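Local coordinates for protein 47 KDA membrane antigen (Treponema pallidum, PDB 1O75) that has zinc-dependent carboxypeptidase activity on synthetic depsipeptides, binds penicillin, and is possibly a D,D-carboxypeptidase of the syphilis spirochaete, at residues S9-D19 against F174-E184; R64-E72 against D250-V258. The protein carries 2 engineered substitutions. All coordinates share one frame; numbering follows the deposited sequence.

Contact 1: residues S9-D19 against F174-E184; sequences SYGYATLSYAD and FHFVEDSRVTE. Engineered in segment 9-19: Ser9 (natural residue His).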
loop_
_atom_site.group_PDB
_atom_site.type_symbol
_atom_site.label_atom_id
_atom_site.label_comp_id
_atom_site.label_asym_id
_atom_site.label_seq_id
_atom_site.Cartn_x
_atom_site.Cartn_y
_atom_site.Cartn_z
ATOM N N SER B 9 -34.131 -21.638 19.334
ATOM C CA SER B 9 -34.061 -21.021 18.009
ATOM C C SER B 9 -32.644 -20.510 17.718
ATOM O O SER B 9 -31.924 -20.079 18.623
ATOM C CB SER B 9 -35.072 -19.883 17.893
ATOM O OG SER B 9 -34.987 -19.017 19.003
ATOM N N TYR B 10 -32.259 -20.560 16.450
ATOM C CA TYR B 10 -30.933 -20.151 16.022
ATOM C C TYR B 10 -30.944 -19.006 15.015
ATOM O O TYR B 10 -31.781 -18.970 14.120
ATOM C CB TYR B 10 -30.200 -21.350 15.424
ATOM C CG TYR B 10 -30.031 -22.500 16.397
ATOM C CD1 TYR B 10 -31.027 -23.470 16.553
ATOM C CD2 TYR B 10 -28.875 -22.618 17.165
ATOM C CE1 TYR B 10 -30.867 -24.530 17.446
ATOM C CE2 TYR B 10 -28.703 -23.666 18.058
ATOM C CZ TYR B 10 -29.698 -24.618 18.194
ATOM O OH TYR B 10 -29.514 -25.650 19.076
ATOM N N GLY B 11 -30.005 -18.076 15.173
ATOM C CA GLY B 11 -29.920 -16.946 14.273
ATOM C C GLY B 11 -28.832 -15.964 14.683
ATOM O O GLY B 11 -27.856 -16.331 15.357
ATOM N N TYR B 12 -29.002 -14.712 14.269
ATOM C CA TYR B 12 -28.052 -13.657 14.581
ATOM C C TYR B 12 -28.668 -12.635 15.502
ATOM O O TYR B 12 -29.869 -12.356 15.436
ATOM C CB TYR B 12 -27.581 -12.963 13.297
ATOM C CG TYR B 12 -26.639 -13.806 12.467
ATOM C CD1 TYR B 12 -25.364 -14.116 12.933
ATOM C CD2 TYR B 12 -27.026 -14.305 11.218
ATOM C CE1 TYR B 12 -24.493 -14.903 12.180
ATOM C CE2 TYR B 12 -26.164 -15.097 10.459
ATOM C CZ TYR B 12 -24.898 -15.393 10.946
ATOM O OH TYR B 12 -24.040 -16.189 10.218
ATOM N N ALA B 13 -27.831 -12.066 16.360
ATOM C CA ALA B 13 -28.270 -11.054 17.304
ATOM C C ALA B 13 -27.209 -9.965 17.382
ATOM O O ALA B 13 -26.035 -10.206 17.104
ATOM C CB ALA B 13 -28.495 -11.673 18.684
ATOM N N THR B 14 -27.628 -8.776 17.771
ATOM C CA THR B 14 -26.737 -7.640 17.871
ATOM C C THR B 14 -26.288 -7.491 19.314
ATOM O O THR B 14 -27.119 -7.280 20.194
ATOM C CB THR B 14 -27.452 -6.358 17.400
ATOM O OG1 THR B 14 -27.733 -6.482 16.002
ATOM C CG2 THR B 14 -26.595 -5.124 17.628
ATOM N N LEU B 15 -24.977 -7.632 19.549
ATOM C CA LEU B 15 -24.427 -7.502 20.903
ATOM C C LEU B 15 -23.393 -6.389 21.004
ATOM O O LEU B 15 -22.557 -6.202 20.106
ATOM C CB LEU B 15 -23.752 -8.829 21.343
ATOM C CG LEU B 15 -24.576 -10.041 21.799
ATOM C CD1 LEU B 15 -25.490 -10.508 20.676
ATOM C CD2 LEU B 15 -23.608 -11.175 22.212
ATOM N N SER B 16 -23.456 -5.648 22.096
ATOM C CA SER B 16 -22.489 -4.607 22.359
ATOM C C SER B 16 -21.148 -5.312 22.628
ATOM O O SER B 16 -21.115 -6.505 22.901
ATOM C CB SER B 16 -22.880 -3.840 23.607
ATOM O OG SER B 16 -22.728 -4.669 24.745
ATOM N N TYR B 17 -20.051 -4.576 22.558
ATOM C CA TYR B 17 -18.758 -5.194 22.838
ATOM C C TYR B 17 -18.763 -5.824 24.243
ATOM O O TYR B 17 -18.274 -6.951 24.421
ATOM C CB TYR B 17 -17.644 -4.159 22.732
ATOM C CG TYR B 17 -17.283 -3.839 21.304
ATOM C CD1 TYR B 17 -16.803 -4.834 20.455
ATOM C CD2 TYR B 17 -17.351 -2.533 20.823
ATOM C CE1 TYR B 17 -16.385 -4.541 19.170
ATOM C CE2 TYR B 17 -16.931 -2.223 19.527
ATOM C CZ TYR B 17 -16.448 -3.233 18.715
ATOM O OH TYR B 17 -16.010 -2.932 17.443
ATOM N N ALA B 18 -19.313 -5.118 25.230
ATOM C CA ALA B 18 -19.365 -5.688 26.592
ATOM C C ALA B 18 -20.221 -6.967 26.648
ATOM O O ALA B 18 -19.821 -7.963 27.285
ATOM C CB ALA B 18 -19.880 -4.655 27.585
ATOM N N ASP B 19 -21.382 -6.953 25.988
ATOM C CA ASP B 19 -22.264 -8.129 25.949
ATOM C C ASP B 19 -21.533 -9.316 25.327
ATOM O O ASP B 19 -21.726 -10.475 25.726
ATOM C CB ASP B 19 -23.499 -7.926 25.049
ATOM C CG ASP B 19 -24.484 -6.888 25.567
ATOM O OD1 ASP B 19 -24.708 -6.811 26.795
ATOM O OD2 ASP B 19 -25.060 -6.170 24.695
ATOM N N PHE B 174 -31.954 -7.546 21.718
ATOM C CA PHE B 174 -30.725 -7.832 20.981
ATOM C C PHE B 174 -30.954 -8.039 19.493
ATOM O O PHE B 174 -30.154 -8.695 18.822
ATOM C CB PHE B 174 -30.028 -9.067 21.574
ATOM C CG PHE B 174 -29.693 -8.923 23.033
ATOM C CD1 PHE B 174 -30.574 -9.380 24.013
ATOM C CD2 PHE B 174 -28.524 -8.279 23.432
ATOM C CE1 PHE B 174 -30.295 -9.192 25.375
ATOM C CE2 PHE B 174 -28.234 -8.085 24.787
ATOM C CZ PHE B 174 -29.122 -8.541 25.765
ATOM N N HIS B 175 -32.053 -7.486 18.984
ATOM C CA HIS B 175 -32.389 -7.590 17.573
ATOM C C HIS B 175 -32.215 -8.992 17.029
ATOM O O HIS B 175 -31.729 -9.180 15.918
ATOM C CB HIS B 175 -31.540 -6.602 16.766
ATOM C CG HIS B 175 -31.719 -5.175 17.190
ATOM N ND1 HIS B 175 -31.019 -4.131 16.620
ATOM C CD2 HIS B 175 -32.509 -4.620 18.142
ATOM C CE1 HIS B 175 -31.367 -2.997 17.204
ATOM N NE2 HIS B 175 -32.271 -3.266 18.130
ATOM N N PHE B 176 -32.610 -9.986 17.814
ATOM C CA PHE B 176 -32.495 -11.362 17.375
ATOM C C PHE B 176 -33.369 -11.632 16.163
ATOM O O PHE B 176 -34.536 -11.238 16.131
ATOM C CB PHE B 176 -32.897 -12.323 18.494
ATOM C CG PHE B 176 -32.853 -13.765 18.089
ATOM C CD1 PHE B 176 -31.653 -14.352 17.677
ATOM C CD2 PHE B 176 -34.013 -14.536 18.093
ATOM C CE1 PHE B 176 -31.603 -15.685 17.271
ATOM C CE2 PHE B 176 -33.980 -15.871 17.689
ATOM C CZ PHE B 176 -32.769 -16.452 17.273
ATOM N N VAL B 177 -32.794 -12.316 15.178
ATOM C CA VAL B 177 -33.496 -12.688 13.957
ATOM C C VAL B 177 -33.110 -14.125 13.624
ATOM O O VAL B 177 -31.930 -14.419 13.431
ATOM C CB VAL B 177 -33.083 -11.789 12.774
ATOM C CG1 VAL B 177 -33.718 -12.298 11.490
ATOM C CG2 VAL B 177 -33.496 -10.352 13.048
ATOM N N GLU B 178 -34.092 -15.021 13.565
ATOM C CA GLU B 178 -33.795 -16.414 13.257
ATOM C C GLU B 178 -33.143 -16.501 11.896
ATOM O O GLU B 178 -33.401 -15.672 11.031
ATOM C CB GLU B 178 -35.066 -17.270 13.284
ATOM C CG GLU B 178 -35.581 -17.570 14.682
ATOM C CD GLU B 178 -36.682 -18.631 14.696
ATOM O OE1 GLU B 178 -36.450 -19.762 14.215
ATOM O OE2 GLU B 178 -37.783 -18.331 15.199
ATOM N N ASP B 179 -32.299 -17.508 11.703
ATOM C CA ASP B 179 -31.606 -17.670 10.432
ATOM C C ASP B 179 -31.175 -19.119 10.238
ATOM O O ASP B 179 -30.391 -19.652 11.029
ATOM C CB ASP B 179 -30.386 -16.752 10.400
ATOM C CG ASP B 179 -29.804 -16.609 9.012
ATOM O OD1 ASP B 179 -29.513 -17.642 8.371
ATOM O OD2 ASP B 179 -29.636 -15.457 8.568
ATOM N N SER B 180 -31.677 -19.753 9.184
ATOM C CA SER B 180 -31.363 -21.154 8.906
ATOM C C SER B 180 -29.881 -21.431 8.678
ATOM O O SER B 180 -29.466 -22.584 8.630
ATOM C CB SER B 180 -32.144 -21.637 7.685
ATOM O OG SER B 180 -31.662 -21.016 6.502
ATOM N N ARG B 181 -29.084 -20.386 8.508
ATOM C CA ARG B 181 -27.652 -20.573 8.311
ATOM C C ARG B 181 -26.971 -20.880 9.654
ATOM O O ARG B 181 -25.884 -21.462 9.696
ATOM C CB ARG B 181 -27.048 -19.323 7.677
ATOM C CG ARG B 181 -27.537 -19.081 6.255
ATOM C CD ARG B 181 -26.992 -17.791 5.694
ATOM N NE ARG B 181 -27.561 -16.631 6.366
ATOM C CZ ARG B 181 -27.183 -15.381 6.124
ATOM N NH1 ARG B 181 -26.231 -15.139 5.231
ATOM N NH2 ARG B 181 -27.769 -14.373 6.759
ATOM N N VAL B 182 -27.620 -20.488 10.748
ATOM C CA VAL B 182 -27.083 -20.739 12.085
ATOM C C VAL B 182 -27.727 -21.980 12.715
ATOM O O VAL B 182 -28.946 -22.052 12.822
ATOM C CB VAL B 182 -27.339 -19.544 13.018
ATOM C CG1 VAL B 182 -26.707 -19.808 14.384
ATOM C CG2 VAL B 182 -26.770 -18.266 12.395
ATOM N N THR B 183 -26.902 -22.941 13.128
ATOM C CA THR B 183 -27.370 -24.176 13.766
ATOM C C THR B 183 -26.543 -24.445 15.030
ATOM O O THR B 183 -25.653 -23.664 15.379
ATOM C CB THR B 183 -27.197 -25.393 12.844
ATOM O OG1 THR B 183 -25.804 -25.717 12.745
ATOM C CG2 THR B 183 -27.738 -25.092 11.450
ATOM N N GLU B 184 -26.814 -25.562 15.705
ATOM C CA GLU B 184 -26.076 -25.894 16.923
ATOM C C GLU B 184 -24.597 -26.158 16.641
ATOM O O GLU B 184 -23.781 -26.157 17.553
ATOM C CB GLU B 184 -26.686 -27.131 17.602
ATOM C CG GLU B 184 -26.361 -28.442 16.902
ATOM C CD GLU B 184 -27.064 -29.639 17.523
ATOM O OE1 GLU B 184 -27.007 -29.789 18.767
ATOM O OE2 GLU B 184 -27.665 -30.433 16.758
HETATM O O HOH W 1 -34.316 -21.416 14.844
HETATM O O HOH W 2 -28.719 -4.229 14.820
#
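Thr14 N gives the shortest hydrogen bond between residues 9-19 and 174-184, reaching Phe174 O at 2.7 Å where the chain leaves helix 167-173. Two further bonds make Tyr12 and Val177 an antiparallel hydrogen-bonded pair: Val177 N meets Tyr12 O at 2.9 Å, almost in line with the carbonyl, and Tyr12 N returns to Val177 O. At the far end Asp179 N uses a lone pair of Tyr10 O, in the plane of that carbonyl. Between these bonds Gly11 CA makes a CA-H...O contact with Val177 O at 3.3 Å. The Asp179-Val182 segment is a type I turn, fixed from within because Asp179 OD1 accepts both Arg181 N, as an Asx turn, and Arg181 NE, while OD2 takes Arg181 NH2 in a side-on salt bridge. The turn sets Val182 against the Tyr12 ring, with CG2 over one face, 3.9 Å from the centroid, as a CH-pi contact. The Tyr10 ring lies with one face against Thr183 CA and Glu184 N. On the Phe176 side, CG anti to the backbone N (chi1 178°) lays the ring along strand 8-16, its edge meeting Gly11 N and Ala13 CB; Val160 and Ala170 also touch this ring. One water joins Tyr10 N to Glu178 OE1, while OE2 of that carboxylate forms a salt bridge with Lys167. Strand 8-16 also bonds to strand 143-163, so strand 177-178 extends the sheet by backbone bonds, and the Asp179-Arg181 pair probably stiffens the turn that follows.

Contact 2: residues R64-E72 against D250-V258; sequences RQQFQYAVE and DYVMNFNTV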
loop_
_atom_site.group_PDB
_atom_site.type_symbol
_atom_site.label_atom_id
_atom_site.label_comp_id
_atom_site.label_asym_id
_atom_site.label_seq_id
_atom_site.Cartn_x
_atom_site.Cartn_y
_atom_site.Cartn_z
ATOM N N ARG B 64 -16.368 1.243 6.271
ATOM C CA ARG B 64 -15.967 -0.162 6.480
ATOM C C ARG B 64 -16.716 -0.839 7.616
ATOM O O ARG B 64 -17.092 -2.004 7.500
ATOM C CB ARG B 64 -14.476 -0.244 6.781
ATOM C CG ARG B 64 -13.592 0.200 5.634
ATOM C CD ARG B 64 -12.126 0.219 6.062
ATOM N NE ARG B 64 -11.399 1.071 5.152
ATOM C CZ ARG B 64 -10.723 2.150 5.514
ATOM N NH1 ARG B 64 -10.667 2.511 6.785
ATOM N NH2 ARG B 64 -10.119 2.877 4.588
ATOM N N GLN B 65 -16.948 -0.126 8.713
ATOM C CA GLN B 65 -17.632 -0.746 9.853
ATOM C C GLN B 65 -19.150 -0.834 9.798
ATOM O O GLN B 65 -19.748 -1.608 10.537
ATOM C CB GLN B 65 -17.228 -0.033 11.139
ATOM C CG GLN B 65 -15.739 -0.145 11.449
ATOM C CD GLN B 65 -15.389 0.586 12.715
ATOM O OE1 GLN B 65 -15.458 0.017 13.813
ATOM N NE2 GLN B 65 -15.050 1.866 12.585
ATOM N N GLN B 66 -19.778 -0.059 8.913
ATOM C CA GLN B 66 -21.245 -0.050 8.836
ATOM C C GLN B 66 -21.826 -1.386 8.446
ATOM O O GLN B 66 -23.011 -1.645 8.658
ATOM C CB GLN B 66 -21.733 1.021 7.827
ATOM C CG GLN B 66 -21.657 0.573 6.365
ATOM C CD GLN B 66 -22.118 1.683 5.415
ATOM O OE1 GLN B 66 -22.905 2.530 5.797
ATOM N NE2 GLN B 66 -21.627 1.664 4.182
ATOM N N PHE B 67 -21.010 -2.245 7.858
ATOM C CA PHE B 67 -21.516 -3.536 7.447
ATOM C C PHE B 67 -21.722 -4.552 8.575
ATOM O O PHE B 67 -22.797 -5.147 8.690
ATOM C CB PHE B 67 -20.597 -4.107 6.373
ATOM C CG PHE B 67 -20.555 -3.271 5.129
ATOM C CD1 PHE B 67 -21.591 -3.343 4.196
ATOM C CD2 PHE B 67 -19.511 -2.371 4.913
ATOM C CE1 PHE B 67 -21.589 -2.525 3.055
ATOM C CE2 PHE B 67 -19.498 -1.541 3.772
ATOM C CZ PHE B 67 -20.541 -1.624 2.848
ATOM N N GLN B 68 -20.698 -4.747 9.403
ATOM C CA GLN B 68 -20.770 -5.727 10.488
ATOM C C GLN B 68 -20.996 -5.147 11.877
ATOM O O GLN B 68 -21.336 -5.888 12.807
ATOM C CB GLN B 68 -19.472 -6.556 10.522
ATOM C CG GLN B 68 -19.385 -7.628 9.456
ATOM C CD GLN B 68 -20.102 -8.879 9.871
ATOM O OE1 GLN B 68 -21.300 -9.058 9.372
ATOM N NE2 GLN B 68 -19.584 -9.677 10.667
ATOM N N TYR B 69 -20.803 -3.842 12.029
ATOM C CA TYR B 69 -20.922 -3.201 13.337
ATOM C C TYR B 69 -22.077 -2.208 13.482
ATOM O O TYR B 69 -22.567 -1.669 12.482
ATOM C CB TYR B 69 -19.603 -2.485 13.658
ATOM C CG TYR B 69 -18.396 -3.413 13.564
ATOM C CD1 TYR B 69 -18.004 -4.206 14.655
ATOM C CD2 TYR B 69 -17.680 -3.539 12.369
ATOM C CE1 TYR B 69 -16.912 -5.120 14.549
ATOM C CE2 TYR B 69 -16.593 -4.436 12.259
ATOM C CZ TYR B 69 -16.228 -5.221 13.352
ATOM O OH TYR B 69 -15.205 -6.127 13.229
ATOM N N ALA B 70 -22.479 -1.966 14.732
ATOM C CA ALA B 70 -23.545 -1.010 15.069
ATOM C C ALA B 70 -22.803 0.312 15.165
ATOM O O ALA B 70 -22.091 0.575 16.139
ATOM C CB ALA B 70 -24.194 -1.374 16.424
ATOM N N VAL B 71 -22.968 1.152 14.152
ATOM C CA VAL B 71 -22.230 2.410 14.089
ATOM C C VAL B 71 -23.077 3.670 14.048
ATOM O O VAL B 71 -24.143 3.681 13.426
ATOM C CB VAL B 71 -21.370 2.435 12.800
ATOM C CG1 VAL B 71 -20.611 3.785 12.676
ATOM C CG2 VAL B 71 -20.430 1.239 12.784
ATOM N N GLU B 72 -22.595 4.727 14.695
ATOM C CA GLU B 72 -23.262 6.028 14.625
ATOM C C GLU B 72 -22.191 7.013 14.201
ATOM O O GLU B 72 -21.027 6.899 14.614
ATOM C CB GLU B 72 -23.821 6.486 15.982
ATOM C CG GLU B 72 -25.018 5.703 16.477
ATOM C CD GLU B 72 -25.489 6.206 17.830
ATOM O OE1 GLU B 72 -24.694 6.189 18.791
ATOM O OE2 GLU B 72 -26.649 6.632 17.930
ATOM N N ASP B 250 -15.227 -11.020 1.111
ATOM C CA ASP B 250 -16.264 -11.824 1.758
ATOM C C ASP B 250 -15.841 -12.083 3.209
ATOM O O ASP B 250 -16.665 -12.100 4.117
ATOM C CB ASP B 250 -16.457 -13.170 1.043
ATOM C CG ASP B 250 -17.252 -13.044 -0.257
ATOM O OD1 ASP B 250 -17.997 -12.052 -0.423
ATOM O OD2 ASP B 250 -17.155 -13.951 -1.114
ATOM N N TYR B 251 -14.553 -12.290 3.423
ATOM C CA TYR B 251 -14.087 -12.530 4.784
ATOM C C TYR B 251 -14.228 -11.280 5.677
ATOM O O TYR B 251 -14.846 -11.352 6.742
ATOM C CB TYR B 251 -12.634 -12.997 4.788
ATOM C CG TYR B 251 -12.136 -13.339 6.195
ATOM C CD1 TYR B 251 -12.523 -14.528 6.817
ATOM C CD2 TYR B 251 -11.300 -12.462 6.902
ATOM C CE1 TYR B 251 -12.089 -14.853 8.114
ATOM C CE2 TYR B 251 -10.859 -12.769 8.213
ATOM C CZ TYR B 251 -11.261 -13.967 8.807
ATOM O OH TYR B 251 -10.895 -14.263 10.103
ATOM N N VAL B 252 -13.692 -10.133 5.265
ATOM C CA VAL B 252 -13.823 -8.970 6.147
ATOM C C VAL B 252 -15.278 -8.569 6.310
ATOM O O VAL B 252 -15.647 -7.989 7.329
ATOM C CB VAL B 252 -12.974 -7.734 5.674
ATOM C CG1 VAL B 252 -11.494 -8.047 5.781
ATOM C CG2 VAL B 252 -13.339 -7.341 4.210
ATOM N N MET B 253 -16.129 -8.899 5.335
ATOM C CA MET B 253 -17.547 -8.526 5.467
ATOM C C MET B 253 -18.252 -9.449 6.466
ATOM O O MET B 253 -19.405 -9.229 6.813
ATOM C CB MET B 253 -18.265 -8.563 4.115
ATOM C CG MET B 253 -17.886 -7.390 3.189
ATOM S SD MET B 253 -18.325 -5.771 3.896
ATOM C CE MET B 253 -17.097 -4.758 3.223
ATOM N N ASN B 254 -17.550 -10.486 6.910
ATOM C CA ASN B 254 -18.087 -11.404 7.918
ATOM C C ASN B 254 -17.233 -11.389 9.195
ATOM O O ASN B 254 -17.521 -12.093 10.180
ATOM C CB ASN B 254 -18.168 -12.807 7.331
ATOM C CG ASN B 254 -19.398 -12.965 6.455
ATOM O OD1 ASN B 254 -20.520 -12.926 6.952
ATOM N ND2 ASN B 254 -19.193 -13.092 5.156
ATOM N N PHE B 255 -16.182 -10.573 9.170
ATOM C CA PHE B 255 -15.288 -10.461 10.323
ATOM C C PHE B 255 -15.948 -9.795 11.516
ATOM O O PHE B 255 -16.586 -8.743 11.397
ATOM C CB PHE B 255 -14.046 -9.648 9.959
ATOM C CG PHE B 255 -13.125 -9.396 11.123
ATOM C CD1 PHE B 255 -12.189 -10.362 11.511
ATOM C CD2 PHE B 255 -13.168 -8.181 11.807
ATOM C CE1 PHE B 255 -11.300 -10.111 12.560
ATOM C CE2 PHE B 255 -12.283 -7.915 12.865
ATOM C CZ PHE B 255 -11.341 -8.891 13.237
ATOM N N ASN B 256 -15.747 -10.381 12.692
ATOM C CA ASN B 256 -16.311 -9.800 13.893
ATOM C C ASN B 256 -15.270 -9.229 14.863
ATOM O O ASN B 256 -15.274 -8.034 15.168
ATOM C CB ASN B 256 -17.131 -10.846 14.649
ATOM C CG ASN B 256 -18.577 -10.895 14.205
ATOM O OD1 ASN B 256 -19.132 -9.882 13.826
ATOM N ND2 ASN B 256 -19.202 -12.072 14.288
ATOM N N THR B 257 -14.366 -10.084 15.343
ATOM C CA THR B 257 -13.428 -9.616 16.355
ATOM C C THR B 257 -12.184 -10.490 16.506
ATOM O O THR B 257 -11.977 -11.446 15.732
ATOM C CB THR B 257 -14.224 -9.490 17.690
ATOM O OG1 THR B 257 -13.450 -8.793 18.673
ATOM C CG2 THR B 257 -14.644 -10.896 18.217
ATOM N N VAL B 258 -11.339 -10.145 17.485
ATOM C CA VAL B 258 -10.111 -10.892 17.735
ATOM C C VAL B 258 -9.900 -11.093 19.229
ATOM O O VAL B 258 -10.084 -10.164 20.027
ATOM C CB VAL B 258 -8.837 -10.139 17.245
ATOM C CG1 VAL B 258 -7.629 -11.111 17.214
ATOM C CG2 VAL B 258 -9.065 -9.539 15.900
HETATM O O HOH W 3 -21.457 -8.620 13.128
HETATM O O HOH W 4 -21.740 -11.742 9.009
#
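The two backbones approach where each passes from a helix into a strand, Gln68 and Met253 lying nearest with CA atoms 6.6 Å apart, and no backbone-to-backbone hydrogen bond joins them. Instead, side chains of residues 64-72 reach carbonyls of residues 250-258. Tyr69 OH donates to Asn256 O at 2.7 Å, coming from above the carbonyl plane, 45° out of it, and the same hydroxyl sits 3.2 Å from Phe255 CD2. Gln68 CG comes within 3.1 Å of Met253 O, and the bend at chi2 (-83°) swings the amide along residues 253-256 toward Phe255 O. There NE2 makes a weak but fairly straight hydrogen bond to Phe255 O. Two waters also link the segments: one donates to Gln68 O and Asn256 OD1, the other to Gln68 OE1 and Asn254 OD1. Asn254 ND2 in turn holds Asp250 O of helix 245-252. Beside this layer Met253 lays its sulfur and methyl over one face of the Phe67 ring, with SD 4.0 Å from the centroid, a Met-aromatic contact reinforced by CH-pi packing of CE. Phe111 touches both Phe67 and Met253, and Phe63 meets the Phe67 ring edge-to-face. Strand 69-85 belongs to the large mixed sheet and strand 255-262 to a separate antiparallel sheet, in which Asn256 and Thr257 form a classic beta bulge facing Ile318. The junction between these two parts of the fold thus rests on side-chain donors and ordered water serving buried carbonyl and amide groups, with a sulfur-aromatic pair closing its apolar side.

In the fold
Contact 1 lies at the periphery, about 23 Å from the centre of the chain, and mixes buried residues with exposed ones; contact 2 is buried and about 11 Å from that centre. Their own centres are 15 Å apart, and both reach the large mixed sheet, where strands 8-16 and 69-85 each pair with strand 143-163. The first contact adds a short edge strand to that sheet through main-chain bonds, whereas the second joins the sheet's region to another one through side chains and water. Packing of Tyr17 OH against Tyr69 CD1 brings them together, and His280 bridges further, bonding Tyr17 OH, its ring meeting that of Tyr69 with nearly parallel planes.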